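Local coordinates for protein probable acetyltransferase (Agrobacterium tumefaciens, PDB 2GE3) that probably transfers an acetyl group from acetyl coenzyme A to an acceptor that remains to be identified, as a member of the GNAT acetyltransferase family, at residues A131-I134 and A135-K139; S29-R32 and K33-S36; K100-G103 and A104-M107. All coordinates share one frame; numbering follows the deposited sequence.

Contact 1 of 3, residues A131-I134 and A135-K139; sequences ARAI and ALYEK. With ACO (acetyl coenzyme *a), chain E.
Ala133 and Tyr137, one helical turn apart, carry the contact between 131-134 and 135-139 in a continuous helix. Four backbone hydrogen bonds link residue i to i+4, from Ala135 N to Ala131 O through Glu138 N to Ile134 O; the last is the shortest at 2.8 Å and nearly straight at 174°.

The apolar contacts follow this pitch. With CG of Tyr137 beside its own backbone N (chi1 -59°), the ring folds back along the helix, and one face receives Ala133 O, 3.1 Å above the plane and toward the rim. Ring atom CE2 also meets Ala133 CB at 3.6 Å, a methyl small enough to sit between the phenol and the pantetheine arm of the cofactor. Ile134 and Glu138 run side by side on another flank. There the Ile134 CG2 methyl lies against the carboxylate, whose OE2 is hydrogen-bonded to His144. Arg132 sends its aliphatic part past the adenine, CB being 3.4 Å from N7A. Leu136, branched and apolar, rests CD2 on the pantetheine carbon CCP at 3.5 Å and turns CD1 nearer the phosphates.

Polar contacts reach acetyl coenzyme A at both of its ends. Tyr137 OH donates to the acetyl carbonyl O of the cofactor at 3.2 Å, the acceptor lying in the ring plane at its edge. At the other end Lys139 NZ binds the 3'-phosphate oxygen O9A at 3.1 Å, which suits a long, flexible cation, and a weak bond leads on to O5B. The model brings the Arg132 guanidinium improbably close to the pantetheine hydroxyl, so that approach is doubtful.

One helix thus meets adenine, 3'-phosphate, pantetheine and thioester together, forming a wall of the cofactor cleft characteristic of the GNAT fold.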
loop_
_atom_site.group_PDB
_atom_site.type_symbol
_atom_site.label_atom_id
_atom_site.label_comp_id
_atom_site.label_asym_id
_atom_site.label_seq_id
_atom_site.Cartn_x
_atom_site.Cartn_y
_atom_site.Cartn_z
ATOM N N ALA A 131 -13.720 -5.156 15.825
ATOM C CA ALA A 131 -13.328 -4.613 17.191
ATOM C C ALA A 131 -12.328 -5.496 17.970
ATOM O O ALA A 131 -11.495 -5.009 18.796
ATOM C CB ALA A 131 -14.654 -4.312 18.045
ATOM N N ARG A 132 -12.398 -6.815 17.734
ATOM C CA ARG A 132 -11.473 -7.702 18.335
ATOM C C ARG A 132 -9.978 -7.466 17.873
ATOM O O ARG A 132 -9.083 -7.468 18.728
ATOM C CB ARG A 132 -11.909 -9.163 18.148
ATOM C CG ARG A 132 -10.768 -10.100 18.455
ATOM C CD ARG A 132 -11.225 -11.504 18.682
ATOM N NE ARG A 132 -12.398 -11.647 17.861
ATOM C CZ ARG A 132 -12.328 -12.290 16.744
ATOM N NH1 ARG A 132 -11.145 -12.813 16.534
ATOM N NH2 ARG A 132 -13.347 -12.475 15.937
ATOM N N ALA A 133 -9.752 -7.296 16.544
ATOM C CA ALA A 133 -8.429 -7.031 16.011
ATOM C C ALA A 133 -8.017 -5.694 16.515
ATOM O O ALA A 133 -6.923 -5.599 17.017
ATOM C CB ALA A 133 -8.355 -7.042 14.403
ATOM N N ILE A 134 -8.863 -4.650 16.388
ATOM C CA ILE A 134 -8.492 -3.360 16.937
ATOM C C ILE A 134 -8.022 -3.390 18.431
ATOM O O ILE A 134 -6.967 -2.832 18.743
ATOM C CB ILE A 134 -9.597 -2.309 16.704
ATOM C CG1 ILE A 134 -9.743 -2.011 15.198
ATOM C CG2 ILE A 134 -9.278 -0.994 17.441
ATOM C CD1 ILE A 134 -11.140 -1.545 14.932
ATOM N N ALA A 135 -8.822 -3.986 19.330
ATOM C CA ALA A 135 -8.481 -4.102 20.750
ATOM C C ALA A 135 -7.187 -4.811 20.967
ATOM O O ALA A 135 -6.431 -4.434 21.876
ATOM C CB ALA A 135 -9.584 -4.861 21.541
ATOM N N LEU A 136 -6.925 -5.858 20.182
ATOM C CA LEU A 136 -5.617 -6.536 20.287
ATOM C C LEU A 136 -4.494 -5.622 19.797
ATOM O O LEU A 136 -3.450 -5.512 20.448
ATOM C CB LEU A 136 -5.570 -7.874 19.511
ATOM C CG LEU A 136 -4.147 -8.502 19.444
ATOM C CD1 LEU A 136 -3.701 -8.845 20.835
ATOM C CD2 LEU A 136 -3.944 -9.714 18.526
ATOM N N TYR A 137 -4.674 -4.964 18.667
ATOM C CA TYR A 137 -3.620 -4.033 18.220
ATOM C C TYR A 137 -3.350 -2.900 19.210
ATOM O O TYR A 137 -2.225 -2.570 19.451
ATOM C CB TYR A 137 -3.955 -3.440 16.848
ATOM C CG TYR A 137 -4.120 -4.469 15.800
ATOM C CD1 TYR A 137 -3.356 -5.648 15.827
ATOM C CD2 TYR A 137 -5.078 -4.312 14.762
ATOM C CE1 TYR A 137 -3.566 -6.709 14.864
ATOM C CE2 TYR A 137 -5.232 -5.297 13.742
ATOM C CZ TYR A 137 -4.482 -6.487 13.801
ATOM O OH TYR A 137 -4.646 -7.447 12.816
ATOM N N GLU A 138 -4.407 -2.302 19.775
ATOM C CA GLU A 138 -4.202 -1.308 20.860
ATOM C C GLU A 138 -3.391 -1.872 22.051
ATOM O O GLU A 138 -2.461 -1.255 22.489
ATOM C CB GLU A 138 -5.551 -0.726 21.356
ATOM C CG GLU A 138 -6.159 0.119 20.191
ATOM C CD GLU A 138 -7.577 0.619 20.467
ATOM O OE1 GLU A 138 -8.218 0.101 21.400
ATOM O OE2 GLU A 138 -8.084 1.487 19.724
ATOM N N LYS A 139 -3.752 -3.074 22.519
ATOM C CA LYS A 139 -3.133 -3.693 23.649
ATOM C C LYS A 139 -1.660 -3.883 23.347
ATOM O O LYS A 139 -0.837 -3.613 24.173
ATOM C CB LYS A 139 -3.786 -5.049 23.899
ATOM C CG LYS A 139 -3.225 -5.771 25.022
ATOM C CD LYS A 139 -3.286 -7.258 24.856
ATOM C CE LYS A 139 -4.696 -7.767 24.492
ATOM N NZ LYS A 139 -4.672 -9.304 24.594
HETATM N N1A ACO E . -14.636 -6.142 21.132
HETATM C C2A ACO E . -13.699 -5.547 21.870
HETATM N N3A ACO E . -12.653 -6.245 22.349
HETATM C C4A ACO E . -12.543 -7.578 22.121
HETATM C C5A ACO E . -13.506 -8.273 21.317
HETATM C C6A ACO E . -14.616 -7.471 20.814
HETATM N N6A ACO E . -15.545 -8.141 20.014
HETATM N N7A ACO E . -13.172 -9.625 21.297
HETATM C C8A ACO E . -12.037 -9.789 21.978
HETATM N N9A ACO E . -11.696 -8.576 22.490
HETATM C C1B ACO E . -10.501 -8.337 23.258
HETATM C C2B ACO E . -10.130 -9.402 24.277
HETATM O O2B ACO E . -10.739 -8.980 25.517
HETATM C C3B ACO E . -8.609 -9.206 24.190
HETATM O O3B ACO E . -8.272 -7.963 24.825
HETATM P P3B ACO E . -7.904 -7.750 26.410
HETATM O O7A ACO E . -9.104 -7.994 27.319
HETATM O O8A ACO E . -7.589 -6.257 26.297
HETATM O O9A ACO E . -6.914 -8.825 26.715
HETATM C C4B ACO E . -8.292 -8.940 22.717
HETATM O O4B ACO E . -9.470 -8.312 22.229
HETATM C C5B ACO E . -8.083 -10.263 21.928
HETATM O O5B ACO E . -6.795 -10.766 22.247
HETATM P P1A ACO E . -6.254 -12.151 21.819
HETATM O O1A ACO E . -4.788 -11.986 21.956
HETATM O O2A ACO E . -7.135 -13.031 22.679
HETATM O O3A ACO E . -6.699 -12.165 20.258
HETATM P P2A ACO E . -6.881 -13.355 19.259
HETATM O O4A ACO E . -6.183 -14.642 19.570
HETATM O O5A ACO E . -8.372 -13.425 19.072
HETATM O O6A ACO E . -6.164 -12.731 17.915
HETATM C CBP ACO E . -7.100 -11.758 15.876
HETATM C CCP ACO E . -6.716 -11.525 17.347
HETATM C CDP ACO E . -7.844 -10.470 15.390
HETATM C CEP ACO E . -5.869 -12.044 15.015
HETATM C CAP ACO E . -7.987 -13.051 15.666
HETATM O OAP ACO E . -9.132 -12.855 16.458
HETATM C C9P ACO E . -8.474 -13.400 14.287
HETATM O O9P ACO E . -7.791 -14.125 13.564
HETATM N N8P ACO E . -9.668 -12.929 13.875
HETATM C C7P ACO E . -10.085 -13.182 12.476
HETATM C C6P ACO E . -9.127 -12.640 11.435
HETATM C C5P ACO E . -8.619 -11.229 11.602
HETATM O O5P ACO E . -9.314 -10.315 12.036
HETATM N N4P ACO E . -7.366 -11.010 11.180
HETATM C C3P ACO E . -6.648 -9.815 11.572
HETATM C C2P ACO E . -7.280 -8.616 10.909
HETATM S S1P ACO E . -6.995 -8.671 9.157
HETATM C C ACO E . -6.964 -7.021 9.418
HETATM O O ACO E . -6.685 -6.637 10.522
HETATM C CH3 ACO E . -7.191 -6.164 8.198
#

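Contact 2 of 3, residues S29-R32 and K33-S36; sequences SRER and KYLS. With ACO (acetyl coenzyme *a), chain E.
Glu31 and Tyr34 meet in a local contact round a turn, where the chain leaves helix 18-29 and loops toward helix 43-55 beside the cofactor thioester. A type I beta turn from Ser29 to Arg32, closed by Arg32 N on Ser29 O at 2.9 Å, ends the helical path, and Arg32 then takes a positive phi of 57° that swings the following residues toward the cofactor.

The carboxylate of Glu31 comes to the edge of the Tyr34 ring: OE1 lies in the ring plane 3.2 Å from CE1, with the two flat groups almost perpendicular at 88°. This is an acid oxygen facing a ring C-H, while OE2 is held by a salt bridge to Arg98. The ring itself is sandwiched. Lys33 CB sits over the centre of one face, 4.0 Å above the plane, and cofactor C7P covers the opposite face toward the rim. Tyr34 CB adds a contact of 3.3 Å to the amide oxygen O5P. Lys33 pays for its place with a nearly eclipsed chi1 of 1°, which brings CG to 3.2 Å from Glu31 O.

Leu35 spans the space between helix and cofactor with its two branches. CD1 packs on Ser29 OG at 3.3 Å, a hydroxyl already turned back to Leu25 O as serines in helices commonly are, and CD2 touches the thioester sulfur S1P at 3.5 Å. Beyond it, Ser36 O accepts a hydrogen bond from Thr82 OG1 of the second subunit.

No hydrogen bond to the cofactor comes from this loop. Glu31 and Arg32 spend their charges on salt bridges within the protein, to Arg98 and Asp155, while Tyr34 and Leu35 meet the pantetheine arm and sulfur by van der Waals contact, so the loop's part in binding is one of shape rather than polar recognition.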
loop_
_atom_site.group_PDB
_atom_site.type_symbol
_atom_site.label_atom_id
_atom_site.label_comp_id
_atom_site.label_asym_id
_atom_site.label_seq_id
_atom_site.Cartn_x
_atom_site.Cartn_y
_atom_site.Cartn_z
ATOM N N SER A 29 -9.954 -16.411 5.145
ATOM C CA SER A 29 -10.277 -15.434 4.031
ATOM C C SER A 29 -11.734 -15.628 3.606
ATOM O O SER A 29 -12.485 -14.618 3.370
ATOM C CB SER A 29 -9.384 -15.604 2.816
ATOM O OG SER A 29 -8.029 -15.529 3.212
ATOM N N ARG A 30 -12.122 -16.894 3.556
ATOM C CA ARG A 30 -13.473 -17.300 3.022
ATOM C C ARG A 30 -14.658 -16.955 3.922
ATOM O O ARG A 30 -15.814 -17.056 3.536
ATOM C CB ARG A 30 -13.488 -18.777 2.584
ATOM C CG ARG A 30 -12.668 -19.020 1.285
ATOM C CD ARG A 30 -12.765 -20.476 0.747
ATOM N NE ARG A 30 -13.133 -21.396 1.803
ATOM C CZ ARG A 30 -13.829 -22.533 1.657
ATOM N NH1 ARG A 30 -14.313 -22.911 0.475
ATOM N NH2 ARG A 30 -14.078 -23.280 2.735
ATOM N N GLU A 31 -14.353 -16.515 5.123
ATOM C CA GLU A 31 -15.331 -15.978 6.032
ATOM C C GLU A 31 -15.775 -14.649 5.538
ATOM O O GLU A 31 -16.841 -14.202 5.935
ATOM C CB GLU A 31 -14.721 -15.805 7.420
ATOM C CG GLU A 31 -14.527 -17.149 8.130
ATOM C CD GLU A 31 -13.852 -17.021 9.551
ATOM O OE1 GLU A 31 -14.415 -16.374 10.462
ATOM O OE2 GLU A 31 -12.768 -17.608 9.755
ATOM N N ARG A 32 -14.930 -14.000 4.722
ATOM C CA ARG A 32 -15.226 -12.715 4.102
ATOM C C ARG A 32 -15.568 -11.599 5.090
ATOM O O ARG A 32 -16.348 -10.722 4.763
ATOM C CB ARG A 32 -16.327 -12.826 3.024
ATOM C CG ARG A 32 -16.103 -13.869 1.942
ATOM C CD ARG A 32 -17.376 -13.958 1.027
ATOM N NE ARG A 32 -17.154 -13.489 -0.357
ATOM C CZ ARG A 32 -17.803 -12.503 -0.928
ATOM N NH1 ARG A 32 -18.739 -11.809 -0.267
ATOM N NH2 ARG A 32 -17.548 -12.210 -2.195
ATOM N N LYS A 33 -15.005 -11.599 6.290
ATOM C CA LYS A 33 -15.273 -10.465 7.222
ATOM C C LYS A 33 -14.065 -9.700 7.692
ATOM O O LYS A 33 -14.162 -8.558 8.034
ATOM C CB LYS A 33 -16.172 -10.855 8.433
ATOM C CG LYS A 33 -16.608 -12.266 8.494
ATOM C CD LYS A 33 -17.902 -12.409 9.304
ATOM C CE LYS A 33 -17.774 -11.843 10.736
ATOM N NZ LYS A 33 -18.484 -12.830 11.635
ATOM N N TYR A 34 -12.918 -10.324 7.677
ATOM C CA TYR A 34 -11.761 -9.737 8.301
ATOM C C TYR A 34 -10.630 -9.393 7.345
ATOM O O TYR A 34 -10.047 -8.346 7.448
ATOM C CB TYR A 34 -11.256 -10.679 9.381
ATOM C CG TYR A 34 -12.340 -11.289 10.239
ATOM C CD1 TYR A 34 -12.664 -12.647 10.110
ATOM C CD2 TYR A 34 -13.040 -10.522 11.195
ATOM C CE1 TYR A 34 -13.630 -13.264 10.947
ATOM C CE2 TYR A 34 -14.025 -11.099 12.003
ATOM C CZ TYR A 34 -14.296 -12.475 11.872
ATOM O OH TYR A 34 -15.250 -13.088 12.643
ATOM N N LEU A 35 -10.295 -10.277 6.423
ATOM C CA LEU A 35 -9.107 -10.090 5.575
ATOM C C LEU A 35 -9.407 -9.296 4.321
ATOM O O LEU A 35 -10.552 -9.251 3.881
ATOM C CB LEU A 35 -8.554 -11.514 5.193
ATOM C CG LEU A 35 -8.053 -12.383 6.343
ATOM C CD1 LEU A 35 -7.440 -13.720 5.892
ATOM C CD2 LEU A 35 -7.113 -11.606 7.238
ATOM N N SER A 36 -8.387 -8.783 3.689
ATOM C CA SER A 36 -8.570 -8.055 2.427
ATOM C C SER A 36 -8.577 -8.910 1.158
ATOM O O SER A 36 -8.831 -8.404 0.053
ATOM C CB SER A 36 -7.488 -6.970 2.224
ATOM O OG SER A 36 -6.263 -7.561 1.790
HETATM N N1A ACO E . -14.636 -6.142 21.132
HETATM C C2A ACO E . -13.699 -5.547 21.870
HETATM N N3A ACO E . -12.653 -6.245 22.349
HETATM C C4A ACO E . -12.543 -7.578 22.121
HETATM C C5A ACO E . -13.506 -8.273 21.317
HETATM C C6A ACO E . -14.616 -7.471 20.814
HETATM N N6A ACO E . -15.545 -8.141 20.014
HETATM N N7A ACO E . -13.172 -9.625 21.297
HETATM C C8A ACO E . -12.037 -9.789 21.978
HETATM N N9A ACO E . -11.696 -8.576 22.490
HETATM C C1B ACO E . -10.501 -8.337 23.258
HETATM C C2B ACO E . -10.130 -9.402 24.277
HETATM O O2B ACO E . -10.739 -8.980 25.517
HETATM C C3B ACO E . -8.609 -9.206 24.190
HETATM O O3B ACO E . -8.272 -7.963 24.825
HETATM P P3B ACO E . -7.904 -7.750 26.410
HETATM O O7A ACO E . -9.104 -7.994 27.319
HETATM O O8A ACO E . -7.589 -6.257 26.297
HETATM O O9A ACO E . -6.914 -8.825 26.715
HETATM C C4B ACO E . -8.292 -8.940 22.717
HETATM O O4B ACO E . -9.470 -8.312 22.229
HETATM C C5B ACO E . -8.083 -10.263 21.928
HETATM O O5B ACO E . -6.795 -10.766 22.247
HETATM P P1A ACO E . -6.254 -12.151 21.819
HETATM O O1A ACO E . -4.788 -11.986 21.956
HETATM O O2A ACO E . -7.135 -13.031 22.679
HETATM O O3A ACO E . -6.699 -12.165 20.258
HETATM P P2A ACO E . -6.881 -13.355 19.259
HETATM O O4A ACO E . -6.183 -14.642 19.570
HETATM O O5A ACO E . -8.372 -13.425 19.072
HETATM O O6A ACO E . -6.164 -12.731 17.915
HETATM C CBP ACO E . -7.100 -11.758 15.876
HETATM C CCP ACO E . -6.716 -11.525 17.347
HETATM C CDP ACO E . -7.844 -10.470 15.390
HETATM C CEP ACO E . -5.869 -12.044 15.015
HETATM C CAP ACO E . -7.987 -13.051 15.666
HETATM O OAP ACO E . -9.132 -12.855 16.458
HETATM C C9P ACO E . -8.474 -13.400 14.287
HETATM O O9P ACO E . -7.791 -14.125 13.564
HETATM N N8P ACO E . -9.668 -12.929 13.875
HETATM C C7P ACO E . -10.085 -13.182 12.476
HETATM C C6P ACO E . -9.127 -12.640 11.435
HETATM C C5P ACO E . -8.619 -11.229 11.602
HETATM O O5P ACO E . -9.314 -10.315 12.036
HETATM N N4P ACO E . -7.366 -11.010 11.180
HETATM C C3P ACO E . -6.648 -9.815 11.572
HETATM C C2P ACO E . -7.280 -8.616 10.909
HETATM S S1P ACO E . -6.995 -8.671 9.157
HETATM C C ACO E . -6.964 -7.021 9.418
HETATM O O ACO E . -6.685 -6.637 10.522
HETATM C CH3 ACO E . -7.191 -6.164 8.198
#

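Contact 3 of 3, residues K100-G103 and A104-M107; sequences KGLG and ARLM. With ACO (acetyl coenzyme *a), chain E.
Ala104 opens the second segment, its CB lying 3.6 Å from Gly101 O, the carbonyl of the N-cap residue. Its backbone N-H is directed outward to phosphate oxygen O1A of the cofactor at 3.1 Å, one of three such bonds: Gly101 N holds O2A at 2.8 Å and Gly103 N holds O4A at 2.9 Å. The pyrophosphate thus sits at the N-terminal end of helix 102-117, where N-H groups with no partner in the helix itself and the helix dipole would favour an anion. Glycines suit these positions: Gly101 has a positive phi of 91°, and Gly103, bare of side chain, brings its CA to 3.5 Å from the phosphoester oxygen O6A.

Arg105 comes next. Its N closes the first helical turn on Gly101 O, a somewhat bent bond at 149°, and its chain, bent at chi3, lays the guanidinium across Leu102, whose CD1 touches one face 3.9 Å above the plane. At the edge of that plane a water accepts from Arg105 NE and donates to Lys100 O, stitching the arginine to the loop before the helix; NH1 has a weak partner in Val8 O.

Leu106 N then makes a nearly straight bond to Leu102 O, the angle being 176°. Met107, modelled as selenomethionine, binds Gly103 O through its N. Both side chains are buried, and their apolar character suits the strands and helix they face.

The run from Arg98 to Gly103 matches the R-x-x-G-x-G/A phosphate loop of GNAT enzymes. It lies in the beta-alpha-beta unit between strands 86-93 and 121-127: Leu102 packs on Ile93, Met107 on Met91, Leu102, Arg105 and Leu106 on Ile10 of strand 9-12, and Met107 on Ile140 of helix 131-140.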
loop_
_atom_site.group_PDB
_atom_site.type_symbol
_atom_site.label_atom_id
_atom_site.label_comp_id
_atom_site.label_asym_id
_atom_site.label_seq_id
_atom_site.Cartn_x
_atom_site.Cartn_y
_atom_site.Cartn_z
ATOM N N LYS A 100 -8.176 -16.076 22.964
ATOM C CA LYS A 100 -7.562 -16.809 24.075
ATOM C C LYS A 100 -6.093 -16.344 24.292
ATOM O O LYS A 100 -5.318 -17.044 24.879
ATOM C CB LYS A 100 -7.622 -18.322 23.786
ATOM C CG LYS A 100 -9.068 -18.966 23.849
ATOM C CD LYS A 100 -8.962 -20.501 23.537
ATOM C CE LYS A 100 -10.234 -21.093 22.990
ATOM N NZ LYS A 100 -10.898 -20.190 21.988
ATOM N N GLY A 101 -5.702 -15.196 23.766
ATOM C CA GLY A 101 -4.381 -14.680 24.035
ATOM C C GLY A 101 -3.342 -15.125 23.016
ATOM O O GLY A 101 -2.152 -14.723 23.088
ATOM N N LEU A 102 -3.777 -15.949 22.077
ATOM C CA LEU A 102 -2.886 -16.475 21.052
ATOM C C LEU A 102 -2.397 -15.423 19.979
ATOM O O LEU A 102 -1.206 -15.411 19.554
ATOM C CB LEU A 102 -3.555 -17.667 20.362
ATOM C CG LEU A 102 -2.740 -18.305 19.238
ATOM C CD1 LEU A 102 -1.400 -18.974 19.882
ATOM C CD2 LEU A 102 -3.621 -19.342 18.566
ATOM N N GLY A 103 -3.275 -14.517 19.594
ATOM C CA GLY A 103 -2.872 -13.440 18.705
ATOM C C GLY A 103 -1.833 -12.563 19.349
ATOM O O GLY A 103 -0.900 -12.131 18.699
ATOM N N ALA A 104 -2.022 -12.270 20.635
ATOM C CA ALA A 104 -1.052 -11.469 21.395
ATOM C C ALA A 104 0.285 -12.125 21.402
ATOM O O ALA A 104 1.269 -11.464 21.122
ATOM C CB ALA A 104 -1.572 -11.190 22.785
ATOM N N ARG A 105 0.323 -13.465 21.574
ATOM C CA ARG A 105 1.595 -14.186 21.569
ATOM C C ARG A 105 2.255 -14.234 20.221
ATOM O O ARG A 105 3.441 -14.054 20.102
ATOM C CB ARG A 105 1.431 -15.668 22.052
ATOM C CG ARG A 105 0.938 -15.919 23.490
ATOM C CD ARG A 105 1.378 -17.330 23.798
ATOM N NE ARG A 105 0.367 -18.278 23.733
ATOM C CZ ARG A 105 0.523 -19.559 23.398
ATOM N NH1 ARG A 105 1.672 -20.074 22.971
ATOM N NH2 ARG A 105 -0.553 -20.316 23.461
ATOM N N LEU A 106 1.494 -14.561 19.198
ATOM C CA LEU A 106 2.017 -14.527 17.812
ATOM C C LEU A 106 2.547 -13.140 17.418
ATOM O O LEU A 106 3.627 -13.052 16.809
ATOM C CB LEU A 106 0.886 -14.885 16.865
ATOM C CG LEU A 106 0.785 -15.934 15.751
ATOM C CD1 LEU A 106 1.701 -17.135 15.786
ATOM C CD2 LEU A 106 -0.769 -16.342 15.675
HETATM N N MSE A 107 1.805 -12.068 17.743
HETATM C CA MSE A 107 2.272 -10.712 17.492
HETATM C C MSE A 107 3.571 -10.366 18.194
HETATM O O MSE A 107 4.448 -9.862 17.567
HETATM C CB MSE A 107 1.250 -9.675 17.930
HETATM C CG MSE A 107 1.184 -8.430 16.993
HETATM SE SE MSE A 107 -0.753 -7.772 17.096
HETATM C CE MSE A 107 -1.292 -9.550 17.308
HETATM N N1A ACO E . -14.636 -6.142 21.132
HETATM C C2A ACO E . -13.699 -5.547 21.870
HETATM N N3A ACO E . -12.653 -6.245 22.349
HETATM C C4A ACO E . -12.543 -7.578 22.121
HETATM C C5A ACO E . -13.506 -8.273 21.317
HETATM C C6A ACO E . -14.616 -7.471 20.814
HETATM N N6A ACO E . -15.545 -8.141 20.014
HETATM N N7A ACO E . -13.172 -9.625 21.297
HETATM C C8A ACO E . -12.037 -9.789 21.978
HETATM N N9A ACO E . -11.696 -8.576 22.490
HETATM C C1B ACO E . -10.501 -8.337 23.258
HETATM C C2B ACO E . -10.130 -9.402 24.277
HETATM O O2B ACO E . -10.739 -8.980 25.517
HETATM C C3B ACO E . -8.609 -9.206 24.190
HETATM O O3B ACO E . -8.272 -7.963 24.825
HETATM P P3B ACO E . -7.904 -7.750 26.410
HETATM O O7A ACO E . -9.104 -7.994 27.319
HETATM O O8A ACO E . -7.589 -6.257 26.297
HETATM O O9A ACO E . -6.914 -8.825 26.715
HETATM C C4B ACO E . -8.292 -8.940 22.717
HETATM O O4B ACO E . -9.470 -8.312 22.229
HETATM C C5B ACO E . -8.083 -10.263 21.928
HETATM O O5B ACO E . -6.795 -10.766 22.247
HETATM P P1A ACO E . -6.254 -12.151 21.819
HETATM O O1A ACO E . -4.788 -11.986 21.956
HETATM O O2A ACO E . -7.135 -13.031 22.679
HETATM O O3A ACO E . -6.699 -12.165 20.258
HETATM P P2A ACO E . -6.881 -13.355 19.259
HETATM O O4A ACO E . -6.183 -14.642 19.570
HETATM O O5A ACO E . -8.372 -13.425 19.072
HETATM O O6A ACO E . -6.164 -12.731 17.915
HETATM C CBP ACO E . -7.100 -11.758 15.876
HETATM C CCP ACO E . -6.716 -11.525 17.347
HETATM C CDP ACO E . -7.844 -10.470 15.390
HETATM C CEP ACO E . -5.869 -12.044 15.015
HETATM C CAP ACO E . -7.987 -13.051 15.666
HETATM O OAP ACO E . -9.132 -12.855 16.458
HETATM C C9P ACO E . -8.474 -13.400 14.287
HETATM O O9P ACO E . -7.791 -14.125 13.564
HETATM N N8P ACO E . -9.668 -12.929 13.875
HETATM C C7P ACO E . -10.085 -13.182 12.476
HETATM C C6P ACO E . -9.127 -12.640 11.435
HETATM C C5P ACO E . -8.619 -11.229 11.602
HETATM O O5P ACO E . -9.314 -10.315 12.036
HETATM N N4P ACO E . -7.366 -11.010 11.180
HETATM C C3P ACO E . -6.648 -9.815 11.572
HETATM C C2P ACO E . -7.280 -8.616 10.909
HETATM S S1P ACO E . -6.995 -8.671 9.157
HETATM C C ACO E . -6.964 -7.021 9.418
HETATM O O ACO E . -6.685 -6.637 10.522
HETATM C CH3 ACO E . -7.191 -6.164 8.198
HETATM O O HOH W 1 -2.525 -18.055 24.954
#

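Overall arrangement
The chain first forms contact 2 in the loop after helix 18-29, then contact 3 at the start of helix 102-117, and last contact 1 on helix 131-140; strand 121-127 lies between the last two. Centres of contacts 1 and 3 are about 11 Å apart, and the helices meet directly, Leu136 CD1 packing on Ala104 CB at 3.7 Å. Contact 2 is about 17 Å from contact 1 and touches it only loosely, by packing of Arg132 on Tyr34; it stands about 19 Å from contact 3, without touching. All three surround one acetyl coenzyme A, contact 3 at its pyrophosphate, contact 2 near its sulfur, contact 1 along its length.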